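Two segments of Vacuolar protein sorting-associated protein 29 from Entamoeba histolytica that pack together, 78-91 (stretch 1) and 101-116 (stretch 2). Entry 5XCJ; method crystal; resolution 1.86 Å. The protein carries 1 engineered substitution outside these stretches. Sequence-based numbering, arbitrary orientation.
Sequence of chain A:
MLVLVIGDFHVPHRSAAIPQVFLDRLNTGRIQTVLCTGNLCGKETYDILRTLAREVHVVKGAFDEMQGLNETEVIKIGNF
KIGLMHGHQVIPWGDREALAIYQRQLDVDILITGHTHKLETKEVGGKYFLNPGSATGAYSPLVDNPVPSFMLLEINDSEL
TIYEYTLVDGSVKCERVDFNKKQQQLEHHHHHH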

ATOM      1  N   GLY A  78     -15.497   7.495  -1.340  1.00 15.16           N
ATOM      2  CA  GLY A  78     -16.780   6.950  -0.946  1.00 16.06           C
ATOM      3  C   GLY A  78     -17.129   7.515   0.417  1.00 15.66           C
ATOM      4  O   GLY A  78     -17.100   8.717   0.616  1.00 15.93           O
ATOM      5  N   ASN A  79     -17.426   6.633   1.365  1.00 16.87           N
ATOM      6  CA  ASN A  79     -17.750   7.032   2.734  1.00 15.77           C
ATOM      7  C   ASN A  79     -16.557   6.856   3.676  1.00 15.05           C
ATOM      8  O   ASN A  79     -16.710   6.943   4.888  1.00 14.60           O
ATOM      9  N   PHE A  80     -15.383   6.614   3.111  1.00 18.41           N
ATOM     10  CA  PHE A  80     -14.193   6.359   3.911  1.00 15.87           C
ATOM     11  C   PHE A  80     -13.114   7.436   3.852  1.00 14.88           C
ATOM     12  O   PHE A  80     -12.714   7.859   2.781  1.00 15.57           O
ATOM     13  N   LYS A  81     -12.633   7.853   5.019  1.00 13.64           N
ATOM     14  CA  LYS A  81     -11.539   8.805   5.088  1.00 15.17           C
ATOM     15  C   LYS A  81     -10.326   7.888   5.177  1.00 14.18           C
ATOM     16  O   LYS A  81     -10.263   7.033   6.052  1.00 13.16           O
ATOM     17  N   ILE A  82      -9.383   8.052   4.261  1.00 14.21           N
ATOM     18  CA  ILE A  82      -8.215   7.188   4.213  1.00 12.07           C
ATOM     19  C   ILE A  82      -6.931   7.885   4.638  1.00 13.16           C
ATOM     20  O   ILE A  82      -6.597   8.955   4.144  1.00 16.04           O
ATOM     21  N   GLY A  83      -6.210   7.238   5.543  1.00 11.87           N
ATOM     22  CA  GLY A  83      -4.955   7.751   6.051  1.00 10.63           C
ATOM     23  C   GLY A  83      -3.822   6.951   5.451  1.00 10.11           C
ATOM     24  O   GLY A  83      -3.868   5.729   5.395  1.00 10.87           O
ATOM     25  N   LEU A  84      -2.811   7.651   4.963  1.00 10.95           N
ATOM     26  CA  LEU A  84      -1.676   6.990   4.343  1.00 10.28           C
ATOM     27  C   LEU A  84      -0.322   7.475   4.846  1.00  9.16           C
ATOM     28  O   LEU A  84      -0.084   8.671   4.916  1.00 11.86           O
ATOM     29  N   MET A  85       0.524   6.531   5.220  1.00  8.48           N
ATOM     30  CA  MET A  85       1.891   6.813   5.638  1.00  9.36           C
ATOM     31  C   MET A  85       2.750   5.560   5.453  1.00  9.75           C
ATOM     32  O   MET A  85       2.229   4.451   5.410  1.00 10.62           O
ATOM     33  N   HIS A  86       4.063   5.724   5.358  1.00  8.97           N
ATOM     34  CA  HIS A  86       4.938   4.578   5.141  1.00  8.63           C
ATOM     35  C   HIS A  86       4.891   3.550   6.271  1.00 10.59           C
ATOM     36  O   HIS A  86       4.888   2.352   6.020  1.00 10.00           O
ATOM     37  N   GLY A  87       4.791   4.020   7.507  1.00  9.99           N
ATOM     38  CA  GLY A  87       4.725   3.133   8.650  1.00  7.81           C
ATOM     39  C   GLY A  87       5.985   2.868   9.457  1.00  9.30           C
ATOM     40  O   GLY A  87       5.923   2.207  10.482  1.00 11.80           O
ATOM     41  N   HIS A  88       7.126   3.369   8.998  1.00 10.54           N
ATOM     42  CA  HIS A  88       8.367   3.233   9.756  1.00  9.87           C
ATOM     43  C   HIS A  88       8.293   4.057  11.049  1.00 10.66           C
ATOM     44  O   HIS A  88       8.957   3.749  12.028  1.00 10.45           O
ATOM     45  N   GLN A  89       7.502   5.123  10.997  1.00 11.03           N
ATOM     46  CA  GLN A  89       7.274   6.035  12.116  1.00 11.41           C
ATOM     47  C   GLN A  89       6.432   5.439  13.247  1.00 11.14           C
ATOM     48  O   GLN A  89       6.444   5.946  14.363  1.00 10.14           O
ATOM     49  N   VAL A  90       5.712   4.365  12.956  1.00 11.86           N
ATOM     50  CA  VAL A  90       4.855   3.760  13.956  1.00  9.50           C
ATOM     51  C   VAL A  90       5.694   2.865  14.847  1.00 12.32           C
ATOM     52  O   VAL A  90       6.133   1.800  14.440  1.00 11.54           O
ATOM     53  N   ILE A  91       5.923   3.328  16.073  1.00 13.17           N
ATOM     54  CA  ILE A  91       6.711   2.579  17.045  1.00 11.77           C
ATOM     55  C   ILE A  91       5.867   2.156  18.261  1.00 13.75           C
ATOM     56  O   ILE A  91       5.183   2.995  18.820  1.00 13.93           O
ATOM     57  N   ILE A 101      -3.345   4.307  17.396  1.00 16.73           N
ATOM     58  CA  ILE A 101      -3.128   5.671  17.844  1.00 15.89           C
ATOM     59  C   ILE A 101      -3.009   6.598  16.636  1.00 16.96           C
ATOM     60  O   ILE A 101      -3.592   7.673  16.613  1.00 18.31           O
ATOM     61  N   TYR A 102      -2.257   6.175  15.626  1.00 13.71           N
ATOM     62  CA  TYR A 102      -2.111   6.979  14.418  1.00 14.96           C
ATOM     63  C   TYR A 102      -3.433   7.157  13.684  1.00 14.69           C
ATOM     64  O   TYR A 102      -3.736   8.234  13.186  1.00 15.85           O
ATOM     65  N   GLN A 103      -4.227   6.093  13.634  1.00 15.06           N
ATOM     66  CA  GLN A 103      -5.514   6.136  12.953  1.00 14.14           C
ATOM     67  C   GLN A 103      -6.394   7.173  13.638  1.00 15.95           C
ATOM     68  O   GLN A 103      -7.087   7.941  12.986  1.00 16.74           O
ATOM     69  N   ARG A 104      -6.387   7.158  14.960  1.00 17.03           N
ATOM     70  CA  ARG A 104      -7.139   8.125  15.740  1.00 16.05           C
ATOM     71  C   ARG A 104      -6.591   9.535  15.535  1.00 17.07           C
ATOM     72  O   ARG A 104      -7.345  10.497  15.497  1.00 19.16           O
ATOM     73  N   GLN A 105      -5.270   9.635  15.427  1.00 18.39           N
ATOM     74  CA  GLN A 105      -4.602  10.915  15.219  1.00 19.63           C
ATOM     75  C   GLN A 105      -5.009  11.537  13.894  1.00 18.53           C
ATOM     76  O   GLN A 105      -5.298  12.722  13.813  1.00 21.75           O
ATOM     77  N   LEU A 106      -4.979  10.727  12.844  1.00 18.39           N
ATOM     78  CA  LEU A 106      -5.385  11.145  11.506  1.00 14.96           C
ATOM     79  C   LEU A 106      -6.900  11.299  11.379  1.00 13.82           C
ATOM     80  O   LEU A 106      -7.376  11.956  10.461  1.00 15.12           O
ATOM     81  N   ASP A 107      -7.631  10.698  12.314  1.00 15.58           N
ATOM     82  CA  ASP A 107      -9.092  10.703  12.294  1.00 15.98           C
ATOM     83  C   ASP A 107      -9.653  10.137  10.989  1.00 17.31           C
ATOM     84  O   ASP A 107     -10.477  10.759  10.332  1.00 16.68           O
ATOM     85  N   VAL A 108      -9.213   8.937  10.641  1.00 16.65           N
ATOM     86  CA  VAL A 108      -9.631   8.296   9.408  1.00 11.54           C
ATOM     87  C   VAL A 108     -10.200   6.910   9.643  1.00 12.41           C
ATOM     88  O   VAL A 108      -9.879   6.254  10.623  1.00 13.58           O
ATOM     89  N   ASP A 109     -11.129   6.524   8.782  1.00 13.08           N
ATOM     90  CA  ASP A 109     -11.739   5.201   8.806  1.00 14.29           C
ATOM     91  C   ASP A 109     -10.763   4.088   8.412  1.00 12.38           C
ATOM     92  O   ASP A 109     -10.826   2.976   8.920  1.00 10.86           O
ATOM     93  N   ILE A 110      -9.894   4.403   7.458  1.00 12.28           N
ATOM     94  CA  ILE A 110      -8.915   3.458   6.956  1.00 11.30           C
ATOM     95  C   ILE A 110      -7.485   3.979   7.083  1.00  9.27           C
ATOM     96  O   ILE A 110      -7.200   5.110   6.715  1.00  9.40           O
ATOM     97  N   LEU A 111      -6.596   3.153   7.617  1.00 11.21           N
ATOM     98  CA  LEU A 111      -5.196   3.537   7.730  1.00  9.25           C
ATOM     99  C   LEU A 111      -4.334   2.592   6.904  1.00  6.86           C
ATOM    100  O   LEU A 111      -4.307   1.391   7.138  1.00  9.20           O
ATOM    101  N   ILE A 112      -3.610   3.158   5.949  1.00  7.83           N
ATOM    102  CA  ILE A 112      -2.743   2.387   5.082  1.00  8.92           C
ATOM    103  C   ILE A 112      -1.291   2.678   5.429  1.00  8.98           C
ATOM    104  O   ILE A 112      -0.875   3.827   5.478  1.00  8.12           O
ATOM    105  N   THR A 113      -0.544   1.611   5.690  1.00  8.60           N
ATOM    106  CA  THR A 113       0.870   1.681   6.035  1.00  7.68           C
ATOM    107  C   THR A 113       1.653   0.533   5.386  1.00  8.44           C
ATOM    108  O   THR A 113       1.080  -0.476   5.012  1.00 10.44           O
ATOM    109  N   GLY A 114       2.959   0.709   5.247  1.00  9.24           N
ATOM    110  CA  GLY A 114       3.808  -0.314   4.675  1.00  8.25           C
ATOM    111  C   GLY A 114       4.843  -0.709   5.703  1.00  9.15           C
ATOM    112  O   GLY A 114       4.470  -1.167   6.785  1.00 11.06           O
ATOM    113  N   HIS A 115       6.114  -0.601   5.329  1.00 10.10           N
ATOM    114  CA  HIS A 115       7.258  -0.877   6.203  1.00 10.61           C
ATOM    115  C   HIS A 115       7.567  -2.339   6.533  1.00 11.37           C
ATOM    116  O   HIS A 115       8.702  -2.776   6.430  1.00 12.99           O
ATOM    117  N   THR A 116       6.553  -3.060   6.982  1.00 10.27           N
ATOM    118  CA  THR A 116       6.687  -4.448   7.391  1.00 10.99           C
ATOM    119  C   THR A 116       7.075  -5.423   6.285  1.00 13.68           C
ATOM    120  O   THR A 116       7.573  -6.504   6.568  1.00 12.74           O
TER

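The two stretches are joined by a parallel strand pairing, and four main-chain hydrogen bonds along it pair the donors and acceptors that the two strands turn to each other. Ile-110 N donates to Lys-81 O at 3.0 Å, Gly-83 N to Ile-110 O at 2.6 Å, Ile-112 N to Gly-83 O at 2.6 Å, and Met-85 N to Ile-112 O at 3.1 Å. Beyond this ladder, Gly-114 N reaches His-86 O at 2.6 Å.

At the start of the ladder a side chain takes over the role of a strand carbonyl. Asp-109 points toward stretch 1 with chi1 in m, which places its OD2 3.0 Å from Lys-81 N, and the carboxylate accepts that hydrogen bond. The amide next along, Asp-109 N, lies 2.9 Å from Lys-81 O. Asp suits the site because its short side chain presents an acceptor close to the backbone. Lys-81 itself (m, t, p, t) extends over the turn that follows the helix, where its NZ forms a salt bridge with Asp-107 OD2 at 3.6 Å. Asp-107 has left helical geometry with positive phi, and its chi1 is t. Just beyond it, Val-108 O is satisfied from within its own stretch, accepting from Gln-103 NE2 at 2.8 Å; this tie links the helix to the segment that leads into the strand.

One face of the sheet is filled by Ile-82, Leu-84, Ile-110 and Ile-112. The three isoleucines share the m, t rotamer, whereas Leu-84 is t, p. Branched aliphatic chains suit these buried positions, since they fill space without bringing polar groups that need partners. Ile-82 CG2 meets Ile-112 CD1 at 3.8 Å, and Leu-84 CD1 meets Ile-112 CG2 at 3.7 Å. Phe-80, with chi1 in m, extends the apolar contact through CD1, 3.7 Å from Ile-110 CD1, while Asp-109 CB lies at the edge of its ring.

On the other face, Leu-111 (t, p) is paired with Gly-83. A CB on Gly-83 would clash with Leu-106 CD1 and Val-108 CG2, so the bare backbone leaves room for the helix to close down: Leu-106 (m, t) points toward stretch 1, its CD1 3.8 Å from Gly-83 CA. Farther along, Tyr-102 also points toward stretch 1. Tyr-102 CE1 is 3.8 Å from Met-85 SD, and Tyr-102 CD2 is 3.9 Å from Val-90 CG2, so a flexible thioether and a compact branched chain both border the ring.

Three histidines gather at the loop end. His-86 ND1 and His-88 ND1 share a hydrogen bond of 3.0 Å, in which either may be the donor, and His-86 NE2 is satisfied elsewhere in the structure. His-115, chi1 t, points toward stretch 1 and offers a ring face to His-88 CA, which sits 3.6 Å from the ring centroid. Between the histidines of stretch 1, Gly-87 has backbone angles that call for glycine; its N donates a weak hydrogen bond to Gln-89 OE1 at 3.0 Å, and Gln-89 NE2 is bonded elsewhere.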

ATOM      1  CB  ASN A  79     -18.941   6.236   3.265  1.00 16.52           C
ATOM      2  CG  ASN A  79     -20.271   6.771   2.770  1.00 17.73           C
ATOM      3  OD1 ASN A  79     -20.369   7.908   2.326  1.00 18.33           O
ATOM      4  ND2 ASN A  79     -21.298   5.941   2.847  1.00 16.38           N
ATOM      5  CB  PHE A  80     -13.549   5.046   3.466  1.00 14.16           C
ATOM      6  CG  PHE A  80     -14.395   3.828   3.704  1.00 14.39           C
ATOM      7  CD1 PHE A  80     -14.345   3.165   4.910  1.00 11.11           C
ATOM      8  CD2 PHE A  80     -15.213   3.333   2.707  1.00 17.49           C
ATOM      9  CE1 PHE A  80     -15.111   2.040   5.128  1.00 13.64           C
ATOM     10  CE2 PHE A  80     -15.982   2.209   2.919  1.00 16.08           C
ATOM     11  CZ  PHE A  80     -15.930   1.559   4.130  1.00 14.47           C
ATOM     12  CB  LYS A  81     -11.635   9.688   6.328  1.00 17.36           C
ATOM     13  CG  LYS A  81     -12.466  10.943   6.150  1.00 20.69           C
ATOM     14  CD  LYS A  81     -12.525  11.757   7.430  1.00 20.99           C
ATOM     15  CE  LYS A  81     -11.156  12.289   7.807  1.00 18.41           C
ATOM     16  NZ  LYS A  81     -11.237  13.362   8.827  1.00 21.22           N
ATOM     17  CB  ILE A  82      -8.028   6.592   2.799  1.00 12.39           C
ATOM     18  CG1 ILE A  82      -9.244   5.748   2.409  1.00 14.86           C
ATOM     19  CG2 ILE A  82      -6.757   5.765   2.719  1.00 12.79           C
ATOM     20  CD1 ILE A  82      -9.218   5.256   0.978  1.00 14.85           C
ATOM     21  CB  LEU A  84      -1.764   7.179   2.829  1.00 11.61           C
ATOM     22  CG  LEU A  84      -0.591   6.740   1.954  1.00  9.28           C
ATOM     23  CD1 LEU A  84      -0.633   5.237   1.754  1.00  8.97           C
ATOM     24  CD2 LEU A  84      -0.623   7.463   0.619  1.00  9.44           C
ATOM     25  CB  MET A  85       1.946   7.398   7.050  1.00 13.15           C
ATOM     26  CG  MET A  85       2.183   6.409   8.171  1.00 12.02           C
ATOM     27  SD  MET A  85       2.484   7.295   9.710  1.00 21.12           S
ATOM     28  CE  MET A  85       3.351   8.734   9.115  1.00 13.88           C
ATOM     29  CB  HIS A  86       6.376   5.005   4.856  1.00 10.84           C
ATOM     30  CG  HIS A  86       7.281   3.861   4.538  1.00  9.97           C
ATOM     31  ND1 HIS A  86       8.342   3.504   5.343  1.00 11.99           N
ATOM     32  CD2 HIS A  86       7.278   2.982   3.513  1.00  9.77           C
ATOM     33  CE1 HIS A  86       8.950   2.456   4.825  1.00 11.54           C
ATOM     34  NE2 HIS A  86       8.326   2.120   3.713  1.00 11.71           N
ATOM     35  CB  HIS A  88       9.620   3.560   8.934  1.00 10.76           C
ATOM     36  CG  HIS A  88       9.719   4.986   8.499  1.00 10.20           C
ATOM     37  ND1 HIS A  88       8.954   5.509   7.479  1.00 11.21           N
ATOM     38  CD2 HIS A  88      10.516   5.993   8.923  1.00  9.70           C
ATOM     39  CE1 HIS A  88       9.273   6.774   7.299  1.00 11.33           C
ATOM     40  NE2 HIS A  88      10.210   7.097   8.168  1.00 10.53           N
ATOM     41  CB  GLN A  89       6.657   7.347  11.643  1.00 10.27           C
ATOM     42  CG  GLN A  89       7.259   7.891  10.366  1.00 10.90           C
ATOM     43  CD  GLN A  89       6.556   7.365   9.141  1.00 10.44           C
ATOM     44  OE1 GLN A  89       6.025   6.263   9.147  1.00 11.03           O
ATOM     45  NE2 GLN A  89       6.543   8.157   8.086  1.00 12.44           N
ATOM     46  CB  VAL A  90       3.762   2.907  13.295  1.00  9.99           C
ATOM     47  CG1 VAL A  90       2.974   2.136  14.340  1.00 13.41           C
ATOM     48  CG2 VAL A  90       2.856   3.771  12.435  1.00  9.92           C
ATOM     49  CB  ILE A  91       7.989   3.322  17.462  1.00 12.21           C
ATOM     50  CG1 ILE A  91       7.655   4.637  18.153  1.00 12.31           C
ATOM     51  CG2 ILE A  91       8.868   3.557  16.247  1.00 13.13           C
ATOM     52  CD1 ILE A  91       8.860   5.329  18.741  1.00 10.99           C
ATOM     53  CB  ILE A 101      -1.884   5.783  18.745  1.00 18.65           C
ATOM     54  CG1 ILE A 101      -2.112   5.016  20.049  1.00 15.67           C
ATOM     55  CG2 ILE A 101      -1.560   7.240  19.036  1.00 18.86           C
ATOM     56  CD1 ILE A 101      -0.842   4.605  20.757  1.00 15.05           C
ATOM     57  CB  TYR A 102      -1.043   6.413  13.487  1.00 13.64           C
ATOM     58  CG  TYR A 102       0.290   7.078  13.676  1.00 12.70           C
ATOM     59  CD1 TYR A 102       0.633   8.208  12.952  1.00 14.74           C
ATOM     60  CD2 TYR A 102       1.200   6.588  14.597  1.00 11.92           C
ATOM     61  CE1 TYR A 102       1.856   8.822  13.129  1.00 13.73           C
ATOM     62  CE2 TYR A 102       2.418   7.202  14.785  1.00 12.45           C
ATOM     63  CZ  TYR A 102       2.741   8.316  14.049  1.00 12.61           C
ATOM     64  OH  TYR A 102       3.958   8.913  14.234  1.00 12.96           O
ATOM     65  CB  GLN A 103      -6.186   4.764  12.998  1.00 14.29           C
ATOM     66  CG  GLN A 103      -7.617   4.743  12.485  1.00 15.41           C
ATOM     67  CD  GLN A 103      -8.643   4.804  13.598  1.00 17.30           C
ATOM     68  OE1 GLN A 103      -8.454   4.234  14.662  1.00 18.67           O
ATOM     69  NE2 GLN A 103      -9.739   5.501  13.349  1.00 17.89           N
ATOM     70  CB  ARG A 104      -7.187   7.735  17.210  1.00 16.70           C
ATOM     71  CG  ARG A 104      -8.230   6.675  17.508  1.00 16.56           C
ATOM     72  CD  ARG A 104      -8.464   6.545  18.995  1.00 16.01           C
ATOM     73  NE  ARG A 104      -7.211   6.420  19.728  1.00 18.97           N
ATOM     74  CZ  ARG A 104      -6.554   5.280  19.889  1.00 18.95           C
ATOM     75  NH1 ARG A 104      -7.024   4.165  19.363  1.00 18.84           N
ATOM     76  NH2 ARG A 104      -5.426   5.257  20.576  1.00 19.42           N
ATOM     77  CB  GLN A 105      -3.085  10.722  15.245  1.00 21.69           C
ATOM     78  CG  GLN A 105      -2.532  10.304  16.595  1.00 23.21           C
ATOM     79  CD  GLN A 105      -2.822  11.316  17.683  1.00 27.98           C
ATOM     80  OE1 GLN A 105      -2.778  12.523  17.453  1.00 33.73           O
ATOM     81  NE2 GLN A 105      -3.117  10.826  18.884  1.00 24.37           N
ATOM     82  CB  LEU A 106      -4.881  10.158  10.451  1.00 18.15           C
ATOM     83  CG  LEU A 106      -3.371   9.997  10.292  1.00 16.05           C
ATOM     84  CD1 LEU A 106      -3.049   9.127   9.087  1.00 14.60           C
ATOM     85  CD2 LEU A 106      -2.705  11.353  10.170  1.00 21.06           C
ATOM     86  CB  ASP A 107      -9.663  12.088  12.562  1.00 15.52           C
ATOM     87  CG  ASP A 107     -11.168  12.069  12.673  1.00 17.40           C
ATOM     88  OD1 ASP A 107     -11.706  11.023  13.070  1.00 19.35           O
ATOM     89  OD2 ASP A 107     -11.809  13.084  12.351  1.00 21.25           O
ATOM     90  CB  VAL A 108      -8.441   8.147   8.441  1.00 12.96           C
ATOM     91  CG1 VAL A 108      -7.908   9.508   8.031  1.00 13.01           C
ATOM     92  CG2 VAL A 108      -7.347   7.323   9.089  1.00 11.56           C
ATOM     93  CB  ASP A 109     -12.987   5.167   7.934  1.00 12.82           C
ATOM     94  CG  ASP A 109     -13.892   6.346   8.182  1.00 15.46           C
ATOM     95  OD1 ASP A 109     -14.007   6.770   9.345  1.00 18.15           O
ATOM     96  OD2 ASP A 109     -14.481   6.849   7.215  1.00 19.84           O
ATOM     97  CB  ILE A 110      -9.175   3.134   5.471  1.00 11.46           C
ATOM     98  CG1 ILE A 110     -10.579   2.563   5.267  1.00 10.60           C
ATOM     99  CG2 ILE A 110      -8.131   2.171   4.935  1.00 12.83           C
ATOM    100  CD1 ILE A 110     -10.897   2.238   3.825  1.00  8.93           C
ATOM    101  CB  LEU A 111      -4.730   3.540   9.188  1.00  9.36           C
ATOM    102  CG  LEU A 111      -3.281   3.978   9.398  1.00 10.52           C
ATOM    103  CD1 LEU A 111      -3.112   5.444   9.052  1.00  9.41           C
ATOM    104  CD2 LEU A 111      -2.821   3.704  10.822  1.00 12.28           C
ATOM    105  CB  ILE A 112      -2.983   2.713   3.597  1.00  8.43           C
ATOM    106  CG1 ILE A 112      -4.448   2.466   3.225  1.00  9.04           C
ATOM    107  CG2 ILE A 112      -2.052   1.906   2.717  1.00  6.89           C
ATOM    108  CD1 ILE A 112      -4.773   2.717   1.773  1.00  9.52           C
ATOM    109  CB  THR A 113       1.094   1.640   7.563  1.00  9.03           C
ATOM    110  OG1 THR A 113       0.510   0.453   8.113  1.00  9.09           O
ATOM    111  CG2 THR A 113       0.488   2.857   8.232  1.00 10.16           C
ATOM    112  CB  HIS A 115       7.171  -0.054   7.487  1.00 13.53           C
ATOM    113  CG  HIS A 115       8.393  -0.153   8.342  1.00 14.25           C
ATOM    114  ND1 HIS A 115       9.499   0.642   8.151  1.00 13.94           N
ATOM    115  CD2 HIS A 115       8.688  -0.965   9.383  1.00 11.54           C
ATOM    116  CE1 HIS A 115      10.424   0.328   9.039  1.00 12.77           C
ATOM    117  NE2 HIS A 115       9.954  -0.640   9.801  1.00 13.26           N
ATOM    118  CB  THR A 116       5.396  -4.957   8.064  1.00 10.25           C
ATOM    119  OG1 THR A 116       4.355  -5.049   7.091  1.00 11.41           O
ATOM    120  CG2 THR A 116       4.972  -4.011   9.163  1.00 11.36           C
TER